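Local coordinates for protein Co-type Nitrile Hydratase beta subunit (Pseudomonas putida, PDB 3QYH) that probably pairs with an alpha subunit to form a cobalt-dependent nitrile hydratase, the enzyme that adds water to nitriles to give amides, at residues N2-T7 / H62-T67; P23-R26 / E30-V33; A88-V91 / A96-G99; P151-G156 / E194-D199. All coordinates share one frame; numbering follows the deposited sequence.

Contact 1 (N2-T7 / H62-T67)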
loop_
_atom_site.group_PDB
_atom_site.type_symbol
_atom_site.label_atom_id
_atom_site.label_comp_id
_atom_site.label_asym_id
_atom_site.label_seq_id
_atom_site.Cartn_x
_atom_site.Cartn_y
_atom_site.Cartn_z
ATOM N N ASN B 2 -1.571 13.124 -14.109
ATOM C CA ASN B 2 -0.104 13.201 -14.121
ATOM C C ASN B 2 0.410 14.114 -13.029
ATOM O O ASN B 2 0.986 15.168 -13.307
ATOM C CB ASN B 2 0.405 13.675 -15.478
ATOM C CG ASN B 2 0.090 12.705 -16.597
ATOM O OD1 ASN B 2 -0.344 11.568 -16.358
ATOM N ND2 ASN B 2 0.314 13.141 -17.832
ATOM N N GLY B 3 0.186 13.713 -11.784
ATOM C CA GLY B 3 0.455 14.582 -10.654
ATOM C C GLY B 3 1.715 14.181 -9.933
ATOM O O GLY B 3 2.356 13.202 -10.294
ATOM N N ILE B 4 2.057 14.943 -8.902
ATOM C CA ILE B 4 3.274 14.749 -8.133
ATOM C C ILE B 4 3.299 13.394 -7.367
ATOM O O ILE B 4 4.368 12.923 -7.011
ATOM C CB ILE B 4 3.446 15.912 -7.138
ATOM C CG1 ILE B 4 4.830 15.895 -6.491
ATOM C CG2 ILE B 4 2.376 15.864 -6.078
ATOM C CD1 ILE B 4 5.891 16.383 -7.382
ATOM N N HIS B 5 2.132 12.791 -7.133
ATOM C CA HIS B 5 2.025 11.474 -6.465
ATOM C C HIS B 5 2.595 10.350 -7.325
ATOM O O HIS B 5 2.925 9.281 -6.817
ATOM C CB HIS B 5 0.558 11.116 -6.177
ATOM C CG HIS B 5 -0.184 10.631 -7.383
ATOM N ND1 HIS B 5 -0.744 11.489 -8.307
ATOM C CD2 HIS B 5 -0.450 9.377 -7.824
ATOM C CE1 HIS B 5 -1.314 10.783 -9.269
ATOM N NE2 HIS B 5 -1.149 9.499 -9.001
ATOM N N ASP B 6 2.649 10.558 -8.635
ATOM C CA ASP B 6 3.145 9.520 -9.540
ATOM C C ASP B 6 4.682 9.606 -9.559
ATOM O O ASP B 6 5.272 10.207 -10.460
ATOM C CB ASP B 6 2.522 9.708 -10.932
ATOM C CG ASP B 6 2.830 8.563 -11.899
ATOM O OD1 ASP B 6 3.762 7.775 -11.624
ATOM O OD2 ASP B 6 2.156 8.483 -12.967
ATOM N N THR B 7 5.321 9.009 -8.547
ATOM C CA THR B 7 6.724 9.272 -8.259
ATOM C C THR B 7 7.727 8.427 -9.044
ATOM O O THR B 7 8.905 8.776 -9.113
ATOM C CB THR B 7 7.052 9.025 -6.770
ATOM O OG1 THR B 7 6.851 7.637 -6.461
ATOM C CG2 THR B 7 6.207 9.912 -5.859
ATOM N N HIS B 62 1.842 21.103 -1.122
ATOM C CA HIS B 62 1.168 20.587 0.066
ATOM C C HIS B 62 1.439 19.081 0.215
ATOM O O HIS B 62 1.768 18.599 1.298
ATOM C CB HIS B 62 -0.340 20.826 -0.027
ATOM C CG HIS B 62 -0.741 22.269 0.051
ATOM N ND1 HIS B 62 -1.347 23.076 -0.853
ATOM C CD2 HIS B 62 -0.565 23.033 1.184
ATOM C CE1 HIS B 62 -1.505 24.306 -0.259
ATOM N NE2 HIS B 62 -1.023 24.254 0.969
ATOM N N TYR B 63 1.280 18.353 -0.886
ATOM C CA TYR B 63 1.535 16.913 -0.924
ATOM C C TYR B 63 2.956 16.600 -0.488
ATOM O O TYR B 63 3.182 15.685 0.315
ATOM C CB TYR B 63 1.283 16.362 -2.344
ATOM C CG TYR B 63 1.483 14.851 -2.489
ATOM C CD1 TYR B 63 2.719 14.313 -2.893
ATOM C CD2 TYR B 63 0.437 13.969 -2.245
ATOM C CE1 TYR B 63 2.895 12.934 -3.037
ATOM C CE2 TYR B 63 0.605 12.578 -2.384
ATOM C CZ TYR B 63 1.826 12.067 -2.770
ATOM O OH TYR B 63 1.962 10.695 -2.910
ATOM N N LEU B 64 3.921 17.364 -0.990
ATOM C CA LEU B 64 5.320 17.122 -0.640
ATOM C C LEU B 64 5.609 17.444 0.824
ATOM O O LEU B 64 6.245 16.661 1.509
ATOM C CB LEU B 64 6.270 17.905 -1.562
ATOM C CG LEU B 64 6.329 17.377 -2.997
ATOM C CD1 LEU B 64 7.082 18.338 -3.910
ATOM C CD2 LEU B 64 6.938 15.994 -3.062
ATOM N N GLU B 65 5.154 18.602 1.295
ATOM C CA GLU B 65 5.509 19.064 2.636
ATOM C C GLU B 65 4.733 18.296 3.701
ATOM O O GLU B 65 5.204 18.139 4.800
ATOM C CB GLU B 65 5.180 20.565 2.803
ATOM C CG GLU B 65 5.866 21.503 1.807
ATOM C CD GLU B 65 7.129 22.138 2.357
ATOM O OE1 GLU B 65 7.123 23.380 2.524
ATOM O OE2 GLU B 65 8.120 21.409 2.619
ATOM N N GLY B 66 3.524 17.858 3.383
ATOM C CA GLY B 66 2.684 17.217 4.388
ATOM C C GLY B 66 3.238 15.859 4.833
ATOM O O GLY B 66 3.663 15.061 4.001
ATOM N N THR B 67 3.234 15.584 6.135
ATOM C CA THR B 67 3.510 14.226 6.586
ATOM C C THR B 67 2.340 13.332 6.160
ATOM O O THR B 67 1.284 13.825 5.765
ATOM C CB THR B 67 3.725 14.143 8.107
ATOM O OG1 THR B 67 2.529 14.551 8.779
ATOM C CG2 THR B 67 4.873 15.045 8.539
#

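Contact 2 (P23-R26 / E30-V33)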
loop_
_atom_site.group_PDB
_atom_site.type_symbol
_atom_site.label_atom_id
_atom_site.label_comp_id
_atom_site.label_asym_id
_atom_site.label_seq_id
_atom_site.Cartn_x
_atom_site.Cartn_y
_atom_site.Cartn_z
ATOM N N PRO B 23 7.908 4.121 16.058
ATOM C CA PRO B 23 6.619 3.619 16.570
ATOM C C PRO B 23 5.555 3.607 15.469
ATOM O O PRO B 23 5.736 4.269 14.449
ATOM C CB PRO B 23 6.220 4.651 17.624
ATOM C CG PRO B 23 7.027 5.900 17.306
ATOM C CD PRO B 23 8.119 5.548 16.333
ATOM N N VAL B 24 4.467 2.872 15.676
ATOM C CA VAL B 24 3.369 2.828 14.700
ATOM C C VAL B 24 2.830 4.221 14.501
ATOM O O VAL B 24 2.670 4.679 13.366
ATOM C CB VAL B 24 2.221 1.892 15.179
ATOM C CG1 VAL B 24 0.997 1.998 14.269
ATOM C CG2 VAL B 24 2.723 0.450 15.265
ATOM N N PHE B 25 2.566 4.898 15.611
ATOM C CA PHE B 25 2.118 6.295 15.561
ATOM C C PHE B 25 3.134 7.214 16.230
ATOM O O PHE B 25 3.432 7.064 17.411
ATOM C CB PHE B 25 0.758 6.423 16.245
ATOM C CG PHE B 25 -0.325 5.649 15.565
ATOM C CD1 PHE B 25 -0.882 4.534 16.170
ATOM C CD2 PHE B 25 -0.788 6.036 14.307
ATOM C CE1 PHE B 25 -1.912 3.813 15.536
ATOM C CE2 PHE B 25 -1.795 5.310 13.662
ATOM C CZ PHE B 25 -2.365 4.208 14.283
ATOM N N ARG B 26 3.656 8.176 15.476
ATOM C CA ARG B 26 4.678 9.056 16.005
ATOM C C ARG B 26 4.113 10.264 16.744
ATOM O O ARG B 26 4.827 10.886 17.514
ATOM C CB ARG B 26 5.659 9.451 14.877
ATOM C CG ARG B 26 6.302 8.205 14.188
ATOM C CD ARG B 26 7.095 8.535 12.903
ATOM N NE ARG B 26 8.137 9.512 13.159
ATOM C CZ ARG B 26 8.209 10.774 12.732
ATOM N NH1 ARG B 26 7.312 11.330 11.919
ATOM N NH2 ARG B 26 9.254 11.479 13.132
ATOM N N GLU B 30 -2.058 11.586 14.987
ATOM C CA GLU B 30 -2.071 10.566 13.934
ATOM C C GLU B 30 -3.025 9.408 14.231
ATOM O O GLU B 30 -3.598 8.814 13.317
ATOM C CB GLU B 30 -0.663 10.014 13.693
ATOM C CG GLU B 30 0.317 11.041 13.105
ATOM C CD GLU B 30 1.715 10.452 12.900
ATOM O OE1 GLU B 30 2.081 9.511 13.634
ATOM O OE2 GLU B 30 2.438 10.928 11.994
ATOM N N LYS B 31 -3.177 9.069 15.508
ATOM C CA LYS B 31 -4.083 7.985 15.882
ATOM C C LYS B 31 -5.514 8.330 15.501
ATOM O O LYS B 31 -6.251 7.497 14.977
ATOM C CB LYS B 31 -4.005 7.710 17.391
ATOM C CG LYS B 31 -2.610 7.275 17.851
ATOM C CD LYS B 31 -2.507 7.257 19.374
ATOM C CE LYS B 31 -1.056 6.977 19.815
ATOM N NZ LYS B 31 -0.900 6.946 21.301
ATOM N N THR B 32 -5.906 9.556 15.805
ATOM C CA THR B 32 -7.230 10.058 15.439
ATOM C C THR B 32 -7.438 10.027 13.929
ATOM O O THR B 32 -8.465 9.517 13.431
ATOM C CB THR B 32 -7.391 11.511 15.937
ATOM O OG1 THR B 32 -7.136 11.544 17.347
ATOM C CG2 THR B 32 -8.794 12.048 15.639
ATOM N N VAL B 33 -6.487 10.585 13.183
ATOM C CA VAL B 33 -6.634 10.639 11.728
ATOM C C VAL B 33 -6.701 9.226 11.127
ATOM O O VAL B 33 -7.556 8.905 10.295
ATOM C CB VAL B 33 -5.487 11.456 11.066
ATOM C CG1 VAL B 33 -5.600 11.363 9.552
ATOM C CG2 VAL B 33 -5.557 12.942 11.516
HETATM O O HOH W 1 4.650 9.807 11.273
#

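Contact 3 (A88-V91 / A96-G99)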
loop_
_atom_site.group_PDB
_atom_site.type_symbol
_atom_site.label_atom_id
_atom_site.label_comp_id
_atom_site.label_asym_id
_atom_site.label_seq_id
_atom_site.Cartn_x
_atom_site.Cartn_y
_atom_site.Cartn_z
ATOM N N ALA B 88 -18.688 23.508 3.898
ATOM C CA ALA B 88 -17.427 24.228 4.055
ATOM C C ALA B 88 -17.347 24.945 5.399
ATOM O O ALA B 88 -16.295 24.950 6.057
ATOM C CB ALA B 88 -17.236 25.222 2.920
ATOM N N THR B 89 -18.463 25.542 5.806
ATOM C CA THR B 89 -18.523 26.256 7.073
ATOM C C THR B 89 -18.309 25.324 8.275
ATOM O O THR B 89 -17.497 25.618 9.164
ATOM C CB THR B 89 -19.847 27.026 7.229
ATOM O OG1 THR B 89 -19.852 28.126 6.315
ATOM C CG2 THR B 89 -19.971 27.570 8.638
ATOM N N GLU B 90 -19.018 24.202 8.292
ATOM C CA GLU B 90 -18.812 23.209 9.359
ATOM C C GLU B 90 -17.342 22.873 9.508
ATOM O O GLU B 90 -16.800 22.909 10.624
ATOM C CB GLU B 90 -19.599 21.936 9.095
ATOM C CG GLU B 90 -21.067 22.093 9.377
ATOM C CD GLU B 90 -21.848 20.872 9.008
ATOM O OE1 GLU B 90 -21.660 20.351 7.883
ATOM O OE2 GLU B 90 -22.663 20.431 9.844
ATOM N N VAL B 91 -16.701 22.569 8.373
ATOM C CA VAL B 91 -15.277 22.232 8.359
ATOM C C VAL B 91 -14.408 23.391 8.860
ATOM O O VAL B 91 -13.505 23.192 9.669
ATOM C CB VAL B 91 -14.808 21.755 6.955
ATOM C CG1 VAL B 91 -13.289 21.581 6.927
ATOM C CG2 VAL B 91 -15.495 20.449 6.588
ATOM N N ALA B 96 -20.891 21.672 14.175
ATOM C CA ALA B 96 -21.949 21.123 13.345
ATOM C C ALA B 96 -23.019 22.186 13.116
ATOM O O ALA B 96 -23.214 23.080 13.946
ATOM C CB ALA B 96 -22.551 19.883 13.977
ATOM N N ALA B 97 -23.708 22.099 11.988
ATOM C CA ALA B 97 -24.753 23.069 11.696
ATOM C C ALA B 97 -26.064 22.737 12.413
ATOM O O ALA B 97 -26.909 23.610 12.582
ATOM C CB ALA B 97 -24.972 23.184 10.192
ATOM N N SER B 98 -26.231 21.498 12.863
ATOM C CA SER B 98 -27.542 21.104 13.358
ATOM C C SER B 98 -27.655 19.775 14.110
ATOM O O SER B 98 -28.608 19.021 13.885
ATOM C CB SER B 98 -28.519 21.081 12.184
ATOM O OG SER B 98 -28.154 20.075 11.257
ATOM N N GLY B 99 -26.722 19.487 15.010
ATOM C CA GLY B 99 -26.853 18.318 15.881
ATOM C C GLY B 99 -26.582 16.941 15.277
ATOM O O GLY B 99 -26.166 16.825 14.119
#

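Contact 4 (P151-G156 / E194-D199)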
loop_
_atom_site.group_PDB
_atom_site.type_symbol
_atom_site.label_atom_id
_atom_site.label_comp_id
_atom_site.label_asym_id
_atom_site.label_seq_id
_atom_site.Cartn_x
_atom_site.Cartn_y
_atom_site.Cartn_z
ATOM N N PRO B 151 1.074 3.853 -13.970
ATOM C CA PRO B 151 2.054 4.905 -13.683
ATOM C C PRO B 151 2.625 5.479 -14.975
ATOM O O PRO B 151 2.733 4.769 -15.982
ATOM C CB PRO B 151 3.151 4.182 -12.910
ATOM C CG PRO B 151 2.454 2.939 -12.305
ATOM C CD PRO B 151 1.453 2.547 -13.394
ATOM N N ARG B 152 2.989 6.756 -14.937
ATOM C CA ARG B 152 3.552 7.412 -16.107
ATOM C C ARG B 152 4.748 6.637 -16.641
ATOM O O ARG B 152 4.906 6.511 -17.852
ATOM C CB ARG B 152 3.977 8.835 -15.763
ATOM C CG ARG B 152 3.423 9.854 -16.725
ATOM C CD ARG B 152 3.607 11.315 -16.265
ATOM N NE ARG B 152 3.802 12.169 -17.439
ATOM C CZ ARG B 152 4.130 13.463 -17.402
ATOM N NH1 ARG B 152 4.288 14.149 -18.537
ATOM N NH2 ARG B 152 4.301 14.072 -16.236
ATOM N N TYR B 153 5.580 6.101 -15.742
ATOM C CA TYR B 153 6.810 5.427 -16.171
ATOM C C TYR B 153 6.583 4.154 -17.005
ATOM O O TYR B 153 7.518 3.649 -17.627
ATOM C CB TYR B 153 7.763 5.155 -14.983
ATOM C CG TYR B 153 7.360 4.001 -14.068
ATOM C CD1 TYR B 153 6.665 4.241 -12.871
ATOM C CD2 TYR B 153 7.683 2.680 -14.391
ATOM C CE1 TYR B 153 6.283 3.177 -12.026
ATOM C CE2 TYR B 153 7.330 1.624 -13.552
ATOM C CZ TYR B 153 6.626 1.874 -12.378
ATOM O OH TYR B 153 6.282 0.812 -11.564
ATOM N N THR B 154 5.353 3.639 -17.015
ATOM C CA THR B 154 5.043 2.430 -17.781
ATOM C C THR B 154 4.433 2.717 -19.162
ATOM O O THR B 154 4.366 1.827 -20.014
ATOM C CB THR B 154 4.043 1.494 -17.029
ATOM O OG1 THR B 154 2.762 2.114 -16.965
ATOM C CG2 THR B 154 4.530 1.138 -15.616
ATOM N N ARG B 155 3.980 3.948 -19.382
ATOM C CA ARG B 155 3.174 4.224 -20.568
ATOM C C ARG B 155 3.973 4.105 -21.882
ATOM O O ARG B 155 5.075 4.619 -22.002
ATOM C CB ARG B 155 2.452 5.574 -20.433
ATOM C CG ARG B 155 1.489 5.557 -19.259
ATOM C CD ARG B 155 0.734 6.853 -19.078
ATOM N NE ARG B 155 0.263 6.966 -17.697
ATOM C CZ ARG B 155 -0.118 8.114 -17.139
ATOM N NH1 ARG B 155 -0.102 9.239 -17.854
ATOM N NH2 ARG B 155 -0.514 8.151 -15.876
ATOM N N GLY B 156 3.411 3.394 -22.845
ATOM C CA GLY B 156 4.108 3.139 -24.091
ATOM C C GLY B 156 5.135 2.026 -24.018
ATOM O O GLY B 156 5.767 1.701 -25.029
ATOM N N GLU B 194 14.040 -1.707 -20.791
ATOM C CA GLU B 194 12.829 -1.197 -21.424
ATOM C C GLU B 194 12.315 0.054 -20.709
ATOM O O GLU B 194 11.907 1.028 -21.350
ATOM C CB GLU B 194 11.728 -2.256 -21.443
ATOM C CG GLU B 194 10.376 -1.726 -21.932
ATOM C CD GLU B 194 10.333 -1.514 -23.461
ATOM O OE1 GLU B 194 11.281 -1.916 -24.168
ATOM O OE2 GLU B 194 9.344 -0.954 -23.963
ATOM N N LEU B 195 12.307 0.040 -19.381
ATOM C CA LEU B 195 11.777 1.207 -18.664
ATOM C C LEU B 195 12.707 2.424 -18.693
ATOM O O LEU B 195 12.253 3.526 -18.890
ATOM C CB LEU B 195 11.428 0.873 -17.216
ATOM C CG LEU B 195 10.395 -0.224 -16.975
ATOM C CD1 LEU B 195 10.180 -0.300 -15.486
ATOM C CD2 LEU B 195 9.094 0.073 -17.707
ATOM N N TRP B 196 14.002 2.212 -18.501
ATOM C CA TRP B 196 14.923 3.296 -18.191
ATOM C C TRP B 196 16.028 3.528 -19.215
ATOM O O TRP B 196 16.777 4.483 -19.088
ATOM C CB TRP B 196 15.553 3.082 -16.804
ATOM C CG TRP B 196 14.529 2.707 -15.760
ATOM C CD1 TRP B 196 14.458 1.522 -15.057
ATOM C CD2 TRP B 196 13.423 3.505 -15.315
ATOM N NE1 TRP B 196 13.377 1.553 -14.200
ATOM C CE2 TRP B 196 12.721 2.749 -14.348
ATOM C CE3 TRP B 196 12.956 4.787 -15.639
ATOM C CZ2 TRP B 196 11.577 3.238 -13.698
ATOM C CZ3 TRP B 196 11.816 5.268 -14.989
ATOM C CH2 TRP B 196 11.142 4.497 -14.038
ATOM N N GLY B 197 16.120 2.665 -20.223
ATOM C CA GLY B 197 17.123 2.807 -21.267
ATOM C C GLY B 197 18.438 2.098 -20.963
ATOM O O GLY B 197 18.658 1.614 -19.857
ATOM N N GLN B 198 19.327 2.063 -21.947
ATOM C CA GLN B 198 20.580 1.312 -21.844
ATOM C C GLN B 198 21.462 1.747 -20.675
ATOM O O GLN B 198 22.012 0.916 -19.945
ATOM C CB GLN B 198 21.373 1.434 -23.147
ATOM N N ASP B 199 21.590 3.051 -20.493
ATOM C CA ASP B 199 22.523 3.573 -19.505
ATOM C C ASP B 199 22.023 3.401 -18.074
ATOM O O ASP B 199 22.751 2.912 -17.204
ATOM C CB ASP B 199 22.829 5.050 -19.781
HETATM O O HOH W 2 9.921 4.898 -18.244
#

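Contact 1 (N2-T7 / H62-T67)
I4 lays its CG2 methyl obliquely against the Y63 ring, with I4 CG2 3.6 Å from Y63 CD1. The CG1 of I4 lies opposite the backbone N (chi1 -169°) and turns to L64, crossing that side chain at about a right angle with I4 CG1 4.0 Å from L64 CD2. Y63 also holds its CG trans to the backbone N (chi1 -178°), which stretches the ring out from the helix and carries its outer half to the backbone of H5. H5 N lies over one face of the ring, H5 CA is 3.7 Å from Y63 CZ, and H5 CB is 3.6 Å from Y63 OH. I4 and H5 are the two central residues of a type I beta turn closed by the D6 N to G3 O hydrogen bond of 3.1 Å, so the N-terminal tail of the subunit meets the last turn of helix 60-65 with the corner of a turn. The H5 imidazole leads away from the helix, with D6 CB over one of its faces. I4 and L64 both touch Y13 as well. Y63 OH is hydrogen-bonded to a basic side chain of the partner chain, and the side chain of Y63 lies about 8 Å from the bound cobalt(III) ion.

Contact 2 (P23-R26 / E30-V33)
F25 and K31 both carry CG on the side away from the carbonyl carbon (F25 chi1 -63°), and the lysine chain then runs on fully extended; these torsions set K31 CG over the phenyl ring and K31 CE beside F25 CB. K31 CG stands 4.0 Å from the centroid of the F25 ring and 28° off its normal, a CH-pi contact over one face, while V24 CG1 lies over the rim of the opposite face. E30, also extended beyond CG, slides past the ring in the opposite direction, with E30 CB 4.0 Å from F25 CD2, and delivers its carboxylate to the loop backbone. There R26 N donates to E30 OE1 at 2.8 Å, reaching the oxygen almost in line with its C-O bond, although the angle at the hydrogen is a bent 135°. The same OE1 accepts from Y27 N, so one oxygen holds two successive backbone amides just ahead of helix 28-43, the second bond resembling the glutamate half of a capping box. E30 OE2 is linked through water: one water donates to E30 OE2 at 2.6 Å and accepts from R26 NH1 at 3.1 Å, in the guanidinium plane, and R26 itself forms a salt bridge to E19. Replacing F25 with an alanine would probably leave K31 CG without the ring face it lies on and open a gap beside Y69. K31 NZ pairs with D28 in the first turn of helix 28-43, and F25 and E30 both pack on Y69 of helix 68-82, which V33 meets farther along at W72 and F76.

Contact 3 (A88-V91 / A96-G99)
E90 and A97 meet at one hydrogen bond, where A97 N donates to E90 OE2 at 2.9 Å with a nearly straight angle of 159°. The glutamate leaves helix 88-93 with CG opposite the carbonyl carbon (chi1 -76°) and runs on extended, so its carboxylate reaches the chain that returns after the helix. The N-H comes to the anti side of OE2, 18° out of the carboxylate plane. Packing is close around this oxygen: E90 OE2 is 3.6 Å from A96 CA and likewise 3.6 Å from A97 CB. Away from it the contact thins quickly. The A96 methyl points away and only grazes the carboxylate, with A96 CB 4.2 Å from E90 OE2, and A97, though it makes the close contacts, is itself a solvent-exposed residue; the whole contact buries just 103 Å². E90 and A96 are buried, and the partner chain reaches both: a basic side chain of that chain forms a salt bridge with E90 OE2, and an acidic one accepts from A96 N. The other oxygen, E90 OE1, turns back to T87 N, just before the first turn of helix 88-93, as the glutamate of a capping box does. V91 of the same helix packs on E77 and V81 of helix 68-82. Both carboxylate oxygens are thus engaged, one by the amide just before the helix and the other by a loop amide and a partner-chain cation. Such surroundings, with the N-terminal end of a helix close by, probably favour the charged form of E90 and make this side chain a joint between helix, loop and neighbouring subunit.

Contact 4 (P151-G156 / E194-D199)
Two connections of the five-stranded antiparallel sheet in the C-terminal SH3-like region meet here, as Y153 of the 3-10 turn 152-154 packs on L195 and W196 at the end of helix 192-196. W196 brings the far corner of its indole to the root of the tyrosine, with W196 CH2 3.6 Å from Y153 CB. The tyrosine ring and the six-membered ring of W196 are inclined at only 27°, but they are slid apart, with centroids 5.6 Å from each other, and barely overlap. L195 comes to the edge of the tyrosine ring, near its plane, with L195 CD1 3.9 Å from Y153 CE2. T154 CG2 lies over the rim of one face of the tyrosine ring. The 3-10 turn is closed at P151 O, which accepts from T154 OG1 at 2.8 Å, in the carbonyl plane, and from T154 N at 3.0 Å. A water joins the two backbones, donating to Y153 O and to L195 O, each at 2.8 Å. Y153 OH and W196 NE1 find their partners on the other protein chain, in an acidic side chain and in the backbone respectively. With an alanine in place of Y153, L195 CD1 and the indole corner would probably face a gap, and that acidic side chain would lose its hydroxyl mate. Y153 and L195 also rest on I207 of strand 206-212, so both connections pack against the sheet, as loops and short helical turns do at the margins of a small SH3-like barrel.

Overall arrangement
Contacts 1, 2 and 3 belong to the helical N-terminal region and contact 4 to the sheet-bearing C-terminal region. Along the chain, contact 2 falls between the two segments of contact 1; contact 3 follows, then contact 4. Contacts 2 and 3, with centres about 26 Å apart, do not touch, but both lean on helix 68-82. Contacts 3 and 4 lie on opposite sides of the chain's centre, about 47 Å apart between centres. Contacts 1 and 4 do meet: D6 OD2 is 2.7 Å from R152 N and N2 OD1 is 2.8 Å from R155 NH1, both probable hydrogen bonds. The N-terminal tail thereby joins the helical and sheet regions, and all four contacts also border the partner chain.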